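Local coordinates for ancylostoma secreted protein 1 (Necator americanus, PDB 3NT8), which is a secreted two-CAP-domain protein of the CRISP family, probably associated with the transition of infective hookworm larvae to parasitism, at residues E56-N64 with A130-N139; S283-Q294 with V375-Q386. All coordinates share one frame; numbering follows the deposited sequence.

Overall arrangement
The two contacts lie in different CAP domains of the single chain and follow one another in sequence, contact 1 closing before contact 2 opens. Their centres are 38 Å apart, on opposite sides of the centre of the chain, and their nearest atoms are about 23 Å apart. Contact 1 joins the loop between helix 34-52 and strand 66-67 to the end of helix 129-133 in the first domain. Contact 2 sets helix 278-288 on strands 369-376 and 381-388 of the second domain's sheet. Both domains contain a four-stranded sheet of strand order 1-3-4-2, so each contact belongs to one of two similarly built halves and neither bridges them.

Contact 1 of 2, residues E56-N64 with A130-N139; sequences EDSNSGKLN and AKKNGVGPDN
Asn64 reaches Asn139 through a short amide-amide hydrogen bond, ND2 to OD1 at 2.7 Å, nearly straight at 167°. The acceptor lies close to the amide plane of Asn64, yet the two amide planes are turned 66° apart, so the groups meet at a slant. Asn64 ND2 also makes a weak bond to Pro137 O. Asn139 OD1 thus accepts two bonds, one from Asn64 ND2 and one from a water that accepts from Asn64 N, while Asn139 ND2 binds Trp189 O and Thr191 OG1, which fixes the rotation of the amide.

Further along, Leu63 CD2 rests on Val135 CG2 at 3.9 Å, the two side chains crossing at about a right angle; both also touch Phe149 of helix 147-153. This contact belongs to the first CAP domain, where the loop following helix 34-52 lies over the C-terminal end of helix 129-133. Gly134 leaves that helix with positive phi. With CG tucked between the backbone N and the carbonyl carbon (chi1 55°), the side-chain amide of Asn59 is laid against Gly134 CA, CG 3.5 Å away. Asn59 CA makes a CH-O contact with Lys131 O at 3.2 Å. Waters extend the polar seam: one joins Asn59 ND2 to Lys132 O, and another donates to Asn59 OD1 and, weakly, to Val135 O.

On the exposed edge of the contact, Lys131 runs alongside Asp57, its CD 3.4 Å from Ser58 O, and NZ forms a long salt bridge to Asp57 OD2 at 3.8 Å. The other carboxylate oxygen, OD1, takes the much shorter salt bridge from Lys62 NZ, 2.6 Å, so the acid is shared by two lysines.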
loop_
_atom_site.group_PDB
_atom_site.type_symbol
_atom_site.label_atom_id
_atom_site.label_comp_id
_atom_site.label_asym_id
_atom_site.label_seq_id
_atom_site.Cartn_x
_atom_site.Cartn_y
_atom_site.Cartn_z
ATOM N N GLU A 56 6.490 1.877 22.923
ATOM C CA GLU A 56 5.606 3.013 22.847
ATOM C C GLU A 56 4.253 2.683 23.479
ATOM O O GLU A 56 3.602 1.639 23.178
ATOM C CB GLU A 56 5.452 3.412 21.374
ATOM C CG GLU A 56 4.703 4.688 21.085
ATOM C CD GLU A 56 5.401 5.933 21.609
ATOM O OE1 GLU A 56 6.619 6.052 21.508
ATOM O OE2 GLU A 56 4.700 6.798 22.123
ATOM N N ASP A 57 3.822 3.619 24.314
ATOM C CA ASP A 57 2.570 3.529 24.987
ATOM C C ASP A 57 1.393 3.528 24.054
ATOM O O ASP A 57 1.365 4.248 23.025
ATOM C CB ASP A 57 2.423 4.650 26.027
ATOM C CG ASP A 57 3.253 4.393 27.246
ATOM O OD1 ASP A 57 3.961 3.326 27.327
ATOM O OD2 ASP A 57 3.226 5.262 28.112
ATOM N N SER A 58 0.404 2.749 24.455
ATOM C CA SER A 58 -0.925 2.775 23.867
ATOM C C SER A 58 -1.975 3.309 24.873
ATOM O O SER A 58 -1.623 3.832 25.897
ATOM C CB SER A 58 -1.270 1.389 23.348
ATOM O OG SER A 58 -2.372 1.407 22.466
ATOM N N ASN A 59 -3.263 3.234 24.573
ATOM C CA ASN A 59 -4.255 3.670 25.557
ATOM C C ASN A 59 -4.308 2.705 26.736
ATOM O O ASN A 59 -4.739 3.099 27.819
ATOM C CB ASN A 59 -5.632 3.739 24.936
ATOM C CG ASN A 59 -6.036 2.413 24.284
ATOM O OD1 ASN A 59 -5.196 1.556 23.967
ATOM N ND2 ASN A 59 -7.319 2.254 24.065
ATOM N N SER A 60 -3.889 1.462 26.527
ATOM C CA SER A 60 -3.988 0.476 27.581
ATOM C C SER A 60 -2.683 -0.217 27.848
ATOM O O SER A 60 -2.359 -0.436 28.987
ATOM C CB SER A 60 -5.085 -0.567 27.340
ATOM O OG SER A 60 -5.289 -1.359 28.508
ATOM N N GLY A 61 -1.967 -0.689 26.876
ATOM C CA GLY A 61 -0.697 -1.281 27.273
ATOM C C GLY A 61 0.367 -0.670 26.368
ATOM O O GLY A 61 0.378 0.542 26.248
ATOM N N LYS A 62 1.208 -1.500 25.747
ATOM C CA LYS A 62 2.178 -1.084 24.750
ATOM C C LYS A 62 1.737 -1.435 23.358
ATOM O O LYS A 62 1.142 -2.524 23.122
ATOM C CB LYS A 62 3.552 -1.748 24.984
ATOM C CG LYS A 62 4.240 -1.383 26.278
ATOM C CD LYS A 62 4.770 0.060 26.229
ATOM C CE LYS A 62 5.473 0.360 27.534
ATOM N NZ LYS A 62 5.991 1.695 27.490
ATOM N N LEU A 63 2.095 -0.564 22.398
ATOM C CA LEU A 63 1.927 -0.908 20.997
ATOM C C LEU A 63 2.744 -2.096 20.628
ATOM O O LEU A 63 3.869 -2.254 21.127
ATOM C CB LEU A 63 2.344 0.262 20.101
ATOM C CG LEU A 63 1.443 1.491 20.202
ATOM C CD1 LEU A 63 2.036 2.695 19.467
ATOM C CD2 LEU A 63 0.048 1.178 19.672
ATOM N N ASN A 64 2.243 -2.893 19.680
ATOM C CA ASN A 64 3.042 -3.984 19.147
ATOM C C ASN A 64 4.375 -3.537 18.538
ATOM O O ASN A 64 4.407 -2.534 17.846
ATOM C CB ASN A 64 2.261 -4.747 18.059
ATOM C CG ASN A 64 1.096 -5.499 18.609
ATOM O OD1 ASN A 64 1.246 -6.184 19.625
ATOM N ND2 ASN A 64 -0.109 -5.359 17.956
ATOM N N ALA A 130 -2.648 7.618 18.970
ATOM C CA ALA A 130 -2.600 6.239 19.356
ATOM C C ALA A 130 -2.789 6.055 20.838
ATOM O O ALA A 130 -3.415 5.082 21.261
ATOM C CB ALA A 130 -1.310 5.676 18.942
ATOM N N LYS A 131 -2.217 6.954 21.630
ATOM C CA LYS A 131 -2.328 6.891 23.058
ATOM C C LYS A 131 -3.721 7.238 23.520
ATOM O O LYS A 131 -4.191 6.710 24.520
ATOM C CB LYS A 131 -1.316 7.865 23.695
ATOM C CG LYS A 131 -1.445 8.002 25.209
ATOM C CD LYS A 131 -0.602 7.030 25.959
ATOM C CE LYS A 131 -0.489 7.417 27.427
ATOM N NZ LYS A 131 0.767 8.166 27.704
ATOM N N LYS A 132 -4.375 8.155 22.822
ATOM C CA LYS A 132 -5.696 8.600 23.240
ATOM C C LYS A 132 -6.834 7.671 22.839
ATOM O O LYS A 132 -7.747 7.476 23.613
ATOM C CB LYS A 132 -5.951 10.038 22.787
ATOM C CG LYS A 132 -5.182 11.070 23.653
ATOM C CD LYS A 132 -5.770 12.483 23.433
ATOM C CE LYS A 132 -5.050 13.579 24.243
ATOM N NZ LYS A 132 -3.632 13.799 23.806
ATOM N N ASN A 133 -6.750 7.090 21.643
ATOM C CA ASN A 133 -7.804 6.219 21.054
ATOM C C ASN A 133 -7.523 4.713 21.034
ATOM O O ASN A 133 -8.419 3.890 21.144
ATOM C CB ASN A 133 -8.069 6.665 19.618
ATOM C CG ASN A 133 -8.573 8.077 19.550
ATOM O OD1 ASN A 133 -9.687 8.368 20.016
ATOM N ND2 ASN A 133 -7.752 8.993 18.969
ATOM N N GLY A 134 -6.260 4.371 20.838
ATOM C CA GLY A 134 -5.813 2.997 20.884
ATOM C C GLY A 134 -5.678 2.574 19.446
ATOM O O GLY A 134 -6.143 3.275 18.563
ATOM N N VAL A 135 -5.032 1.435 19.238
ATOM C CA VAL A 135 -4.809 0.847 17.922
ATOM C C VAL A 135 -5.275 -0.624 18.037
ATOM O O VAL A 135 -4.949 -1.320 19.024
ATOM C CB VAL A 135 -3.303 0.892 17.540
ATOM C CG1 VAL A 135 -3.010 0.088 16.316
ATOM C CG2 VAL A 135 -2.791 2.341 17.311
ATOM N N GLY A 136 -6.057 -1.062 17.044
ATOM C CA GLY A 136 -6.493 -2.456 16.861
ATOM C C GLY A 136 -5.420 -3.575 16.870
ATOM O O GLY A 136 -4.238 -3.322 16.586
ATOM N N PRO A 137 -5.837 -4.828 17.190
ATOM C CA PRO A 137 -4.885 -5.921 17.497
ATOM C C PRO A 137 -3.870 -6.270 16.363
ATOM O O PRO A 137 -2.781 -6.859 16.682
ATOM C CB PRO A 137 -5.809 -7.111 17.841
ATOM C CG PRO A 137 -7.117 -6.827 17.037
ATOM C CD PRO A 137 -7.244 -5.297 17.140
ATOM N N ASP A 138 -4.200 -5.925 15.097
ATOM C CA ASP A 138 -3.312 -6.152 13.959
ATOM C C ASP A 138 -2.625 -4.817 13.467
ATOM O O ASP A 138 -2.013 -4.773 12.408
ATOM C CB ASP A 138 -4.062 -6.823 12.813
ATOM C CG ASP A 138 -4.658 -8.191 13.189
ATOM O OD1 ASP A 138 -4.129 -8.869 14.116
ATOM O OD2 ASP A 138 -5.655 -8.583 12.520
ATOM N N ASN A 139 -2.711 -3.765 14.291
ATOM C CA ASN A 139 -2.186 -2.451 13.989
ATOM C C ASN A 139 -2.892 -1.868 12.775
ATOM O O ASN A 139 -2.320 -1.041 12.048
ATOM C CB ASN A 139 -0.657 -2.479 13.820
ATOM C CG ASN A 139 0.031 -3.498 14.747
ATOM O OD1 ASN A 139 -0.186 -3.532 15.959
ATOM N ND2 ASN A 139 0.841 -4.350 14.155
HETATM O O HOH W 1 -3.041 -0.785 21.635
HETATM O O HOH W 2 -5.747 -0.307 22.168
HETATM O O HOH W 3 -8.805 4.847 24.400
HETATM O O HOH W 4 0.006 -1.840 18.145
#

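Contact 2 of 2, residues S283-Q294 with V375-Q386; sequences SAIRHGNKCVYQ and VFCNDFTFGVCQ
Cys291 and Cys377 are joined by a disulfide, SG to SG 2.1 Å, which ties the turn after helix 278-288 to the end of strand 369-376. Here, in the second CAP domain, the helix packs on the central antiparallel strands of the sheet, segment 283-288 running at 148° to strand 381-386 with axes 7.8 Å apart.

Packing is tightest around Gly288, which has no side chain to hold the layers apart: Val375 CG2 comes within 3.5 Å of Gly288 C, and Phe382 CD2 within 3.3 Å of Gly288 O, which sits in the plane of the ring at its edge. Phe382, with CG anti to the backbone N (chi1 -174°), lays its ring toward Gly288 and turns an edge to the face of His287, an offset edge-to-face pair with planes at 68°. Val384 CG2, from the same strand, lies over one face of the Phe382 ring, offset toward its rim. His287 NE2 in turn donates to Gln294 O.

Exposed Asn289 marks the more open margin, only its OD1 coming near Val375. Partly exposed Tyr293 forms a separate aromatic border, CB against Phe380 CZ and ring edge at Phe382 CE1; Lys310 makes a cation-pi contact with Tyr293.

At the other end, Gln386 NE2 binds Glu306 and a water that donates to Ser283 O. Ser283 OG donates to Gln386 OE1 at 2.6 Å, in the carbonyl plane and on a lone pair.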
loop_
_atom_site.group_PDB
_atom_site.type_symbol
_atom_site.label_atom_id
_atom_site.label_comp_id
_atom_site.label_asym_id
_atom_site.label_seq_id
_atom_site.Cartn_x
_atom_site.Cartn_y
_atom_site.Cartn_z
ATOM N N SER A 283 -3.573 -4.714 -23.436
ATOM C CA SER A 283 -5.010 -4.522 -23.344
ATOM C C SER A 283 -5.369 -3.759 -22.051
ATOM O O SER A 283 -6.323 -2.953 -21.981
ATOM C CB SER A 283 -5.711 -5.897 -23.433
ATOM O OG SER A 283 -7.078 -5.760 -23.241
ATOM N N ALA A 284 -4.659 -4.048 -20.971
ATOM C CA ALA A 284 -4.935 -3.239 -19.783
ATOM C C ALA A 284 -4.488 -1.789 -19.931
ATOM O O ALA A 284 -5.133 -0.911 -19.351
ATOM C CB ALA A 284 -4.373 -3.797 -18.614
ATOM N N ILE A 285 -3.400 -1.555 -20.668
ATOM C CA ILE A 285 -2.881 -0.218 -20.948
ATOM C C ILE A 285 -3.870 0.632 -21.751
ATOM O O ILE A 285 -4.057 1.787 -21.425
ATOM C CB ILE A 285 -1.527 -0.260 -21.669
ATOM C CG1 ILE A 285 -0.458 -0.802 -20.713
ATOM C CG2 ILE A 285 -1.138 1.143 -22.209
ATOM C CD1 ILE A 285 0.898 -0.916 -21.316
ATOM N N ARG A 286 -4.544 0.027 -22.740
ATOM C CA ARG A 286 -5.527 0.717 -23.553
ATOM C C ARG A 286 -6.679 1.280 -22.776
ATOM O O ARG A 286 -7.123 2.395 -23.041
ATOM C CB ARG A 286 -6.071 -0.257 -24.598
ATOM C CG ARG A 286 -5.187 -0.277 -25.845
ATOM C CD ARG A 286 -5.944 -0.893 -27.031
ATOM N NE ARG A 286 -6.179 -2.297 -26.777
ATOM C CZ ARG A 286 -5.308 -3.263 -27.023
ATOM N NH1 ARG A 286 -4.131 -2.961 -27.560
ATOM N NH2 ARG A 286 -5.655 -4.529 -26.768
ATOM N N HIS A 287 -7.183 0.472 -21.848
ATOM C CA HIS A 287 -8.216 0.893 -20.983
ATOM C C HIS A 287 -7.741 1.867 -19.888
ATOM O O HIS A 287 -8.408 2.901 -19.582
ATOM C CB HIS A 287 -8.826 -0.327 -20.363
ATOM C CG HIS A 287 -9.913 0.001 -19.406
ATOM N ND1 HIS A 287 -11.017 0.732 -19.771
ATOM C CD2 HIS A 287 -10.043 -0.251 -18.081
ATOM C CE1 HIS A 287 -11.792 0.896 -18.720
ATOM N NE2 HIS A 287 -11.226 0.311 -17.683
ATOM N N GLY A 288 -6.614 1.553 -19.274
ATOM C CA GLY A 288 -5.987 2.504 -18.356
ATOM C C GLY A 288 -5.838 3.933 -18.899
ATOM O O GLY A 288 -6.177 4.904 -18.183
ATOM N N ASN A 289 -5.314 4.079 -20.125
ATOM C CA ASN A 289 -5.037 5.417 -20.747
ATOM C C ASN A 289 -6.299 6.313 -20.961
ATOM O O ASN A 289 -6.218 7.525 -21.102
ATOM C CB ASN A 289 -4.253 5.231 -22.052
ATOM C CG ASN A 289 -2.857 4.698 -21.814
ATOM O OD1 ASN A 289 -2.405 4.664 -20.666
ATOM N ND2 ASN A 289 -2.160 4.268 -22.881
ATOM N N LYS A 290 -7.469 5.700 -20.915
ATOM C CA LYS A 290 -8.722 6.449 -21.047
ATOM C C LYS A 290 -9.084 7.266 -19.820
ATOM O O LYS A 290 -9.836 8.238 -19.939
ATOM C CB LYS A 290 -9.870 5.503 -21.399
ATOM C CG LYS A 290 -9.763 4.982 -22.817
ATOM C CD LYS A 290 -10.927 4.023 -23.068
ATOM C CE LYS A 290 -10.729 3.289 -24.378
ATOM N NZ LYS A 290 -11.761 2.267 -24.528
ATOM N N CYS A 291 -8.583 6.860 -18.658
ATOM C CA CYS A 291 -8.690 7.653 -17.430
ATOM C C CYS A 291 -10.115 7.806 -16.905
ATOM O O CYS A 291 -10.432 8.722 -16.120
ATOM C CB CYS A 291 -8.023 9.015 -17.604
ATOM S SG CYS A 291 -6.278 8.899 -17.470
ATOM N N VAL A 292 -10.974 6.894 -17.347
ATOM C CA VAL A 292 -12.294 6.787 -16.778
ATOM C C VAL A 292 -12.373 5.569 -15.782
ATOM O O VAL A 292 -12.284 4.388 -16.172
ATOM C CB VAL A 292 -13.410 6.640 -17.882
ATOM C CG1 VAL A 292 -14.761 6.724 -17.236
ATOM C CG2 VAL A 292 -13.255 7.700 -19.076
ATOM N N TYR A 293 -12.598 5.885 -14.512
ATOM C CA TYR A 293 -12.673 4.865 -13.475
ATOM C C TYR A 293 -13.921 3.972 -13.604
ATOM O O TYR A 293 -14.959 4.206 -12.976
ATOM C CB TYR A 293 -12.544 5.503 -12.090
ATOM C CG TYR A 293 -12.566 4.442 -11.034
ATOM C CD1 TYR A 293 -11.487 3.560 -10.920
ATOM C CD2 TYR A 293 -13.663 4.295 -10.179
ATOM C CE1 TYR A 293 -11.481 2.553 -9.989
ATOM C CE2 TYR A 293 -13.662 3.304 -9.225
ATOM C CZ TYR A 293 -12.552 2.425 -9.150
ATOM O OH TYR A 293 -12.520 1.444 -8.240
ATOM N N GLN A 294 -13.823 2.946 -14.442
ATOM C CA GLN A 294 -14.933 2.024 -14.604
ATOM C C GLN A 294 -14.375 0.797 -15.299
ATOM O O GLN A 294 -13.216 0.792 -15.730
ATOM C CB GLN A 294 -16.106 2.668 -15.414
ATOM C CG GLN A 294 -15.680 3.350 -16.720
ATOM C CD GLN A 294 -16.821 3.737 -17.667
ATOM O OE1 GLN A 294 -17.946 4.030 -17.247
ATOM N NE2 GLN A 294 -16.514 3.766 -18.957
ATOM N N VAL A 375 -1.684 4.058 -14.412
ATOM C CA VAL A 375 -1.733 5.243 -15.303
ATOM C C VAL A 375 -1.909 6.461 -14.404
ATOM O O VAL A 375 -2.771 6.448 -13.483
ATOM C CB VAL A 375 -2.903 5.180 -16.355
ATOM C CG1 VAL A 375 -2.793 6.344 -17.380
ATOM C CG2 VAL A 375 -2.863 3.897 -17.139
ATOM N N PHE A 376 -1.093 7.496 -14.627
ATOM C CA PHE A 376 -1.278 8.740 -13.848
ATOM C C PHE A 376 -2.323 9.596 -14.540
ATOM O O PHE A 376 -2.070 10.175 -15.597
ATOM C CB PHE A 376 0.010 9.514 -13.658
ATOM C CG PHE A 376 1.110 8.758 -12.902
ATOM C CD1 PHE A 376 0.808 7.864 -11.882
ATOM C CD2 PHE A 376 2.437 9.009 -13.174
ATOM C CE1 PHE A 376 1.822 7.196 -11.185
ATOM C CE2 PHE A 376 3.457 8.343 -12.483
ATOM C CZ PHE A 376 3.118 7.418 -11.472
ATOM N N CYS A 377 -3.516 9.652 -13.962
ATOM C CA CYS A 377 -4.568 10.454 -14.518
ATOM C C CYS A 377 -4.578 11.774 -13.737
ATOM O O CYS A 377 -3.979 11.865 -12.654
ATOM C CB CYS A 377 -5.889 9.700 -14.445
ATOM S SG CYS A 377 -5.956 8.182 -15.512
ATOM N N ASN A 378 -5.219 12.806 -14.283
ATOM C CA ASN A 378 -5.143 14.125 -13.643
ATOM C C ASN A 378 -5.986 14.245 -12.350
ATOM O O ASN A 378 -5.950 15.256 -11.611
ATOM C CB ASN A 378 -5.420 15.253 -14.658
ATOM C CG ASN A 378 -6.707 15.047 -15.469
ATOM O OD1 ASN A 378 -7.736 14.565 -14.964
ATOM N ND2 ASN A 378 -6.656 15.453 -16.732
ATOM N N ASP A 379 -6.685 13.172 -12.055
ATOM C CA ASP A 379 -7.702 13.159 -11.037
ATOM C C ASP A 379 -7.449 12.046 -9.963
ATOM O O ASP A 379 -8.059 12.041 -8.866
ATOM C CB ASP A 379 -9.028 12.932 -11.762
ATOM C CG ASP A 379 -10.212 13.303 -10.932
ATOM O OD1 ASP A 379 -10.767 14.395 -11.224
ATOM O OD2 ASP A 379 -10.571 12.511 -10.007
ATOM N N PHE A 380 -6.560 11.108 -10.288
ATOM C CA PHE A 380 -6.320 9.937 -9.447
ATOM C C PHE A 380 -5.268 9.136 -10.137
ATOM O O PHE A 380 -5.056 9.330 -11.341
ATOM C CB PHE A 380 -7.568 9.083 -9.218
ATOM C CG PHE A 380 -8.400 8.822 -10.462
ATOM C CD1 PHE A 380 -8.062 7.819 -11.358
ATOM C CD2 PHE A 380 -9.576 9.537 -10.689
ATOM C CE1 PHE A 380 -8.853 7.568 -12.507
ATOM C CE2 PHE A 380 -10.388 9.305 -11.850
ATOM C CZ PHE A 380 -10.010 8.321 -12.758
ATOM N N THR A 381 -4.560 8.297 -9.371
ATOM C CA THR A 381 -3.691 7.261 -9.960
ATOM C C THR A 381 -4.599 6.035 -10.228
ATOM O O THR A 381 -5.255 5.554 -9.342
ATOM C CB THR A 381 -2.537 6.913 -9.035
ATOM O OG1 THR A 381 -1.864 8.119 -8.631
ATOM C CG2 THR A 381 -1.557 5.984 -9.688
ATOM N N PHE A 382 -4.602 5.532 -11.457
ATOM C CA PHE A 382 -5.535 4.503 -11.939
ATOM C C PHE A 382 -4.792 3.190 -12.162
ATOM O O PHE A 382 -3.770 3.170 -12.826
ATOM C CB PHE A 382 -6.140 5.032 -13.268
ATOM C CG PHE A 382 -7.257 4.166 -13.855
ATOM C CD1 PHE A 382 -8.034 3.387 -13.039
ATOM C CD2 PHE A 382 -7.533 4.176 -15.233
ATOM C CE1 PHE A 382 -9.072 2.615 -13.565
ATOM C CE2 PHE A 382 -8.551 3.419 -15.745
ATOM C CZ PHE A 382 -9.334 2.639 -14.890
ATOM N N GLY A 383 -5.278 2.097 -11.560
ATOM C CA GLY A 383 -4.627 0.789 -11.648
ATOM C C GLY A 383 -5.605 -0.231 -12.254
ATOM O O GLY A 383 -6.741 -0.341 -11.797
ATOM N N VAL A 384 -5.197 -0.890 -13.331
ATOM C CA VAL A 384 -6.041 -1.880 -14.054
ATOM C C VAL A 384 -5.252 -3.186 -14.172
ATOM O O VAL A 384 -4.091 -3.186 -14.630
ATOM C CB VAL A 384 -6.466 -1.407 -15.495
ATOM C CG1 VAL A 384 -7.347 -2.536 -16.252
ATOM C CG2 VAL A 384 -7.204 -0.046 -15.493
ATOM N N CYS A 385 -5.826 -4.302 -13.739
ATOM C CA CYS A 385 -5.255 -5.593 -14.116
ATOM C C CYS A 385 -6.266 -6.455 -14.893
ATOM O O CYS A 385 -7.448 -6.525 -14.561
ATOM C CB CYS A 385 -4.854 -6.399 -12.882
ATOM S SG CYS A 385 -3.379 -5.804 -12.034
ATOM N N GLN A 386 -5.757 -7.202 -15.856
ATOM C CA GLN A 386 -6.613 -8.048 -16.710
ATOM C C GLN A 386 -6.105 -9.471 -16.657
ATOM O O GLN A 386 -4.944 -9.720 -16.415
ATOM C CB GLN A 386 -6.685 -7.529 -18.166
ATOM C CG GLN A 386 -7.552 -6.264 -18.340
ATOM C CD GLN A 386 -7.686 -5.828 -19.800
ATOM O OE1 GLN A 386 -7.240 -6.512 -20.730
ATOM N NE2 GLN A 386 -8.331 -4.681 -19.998
HETATM O O HOH W 5 -9.151 -2.982 -22.293
#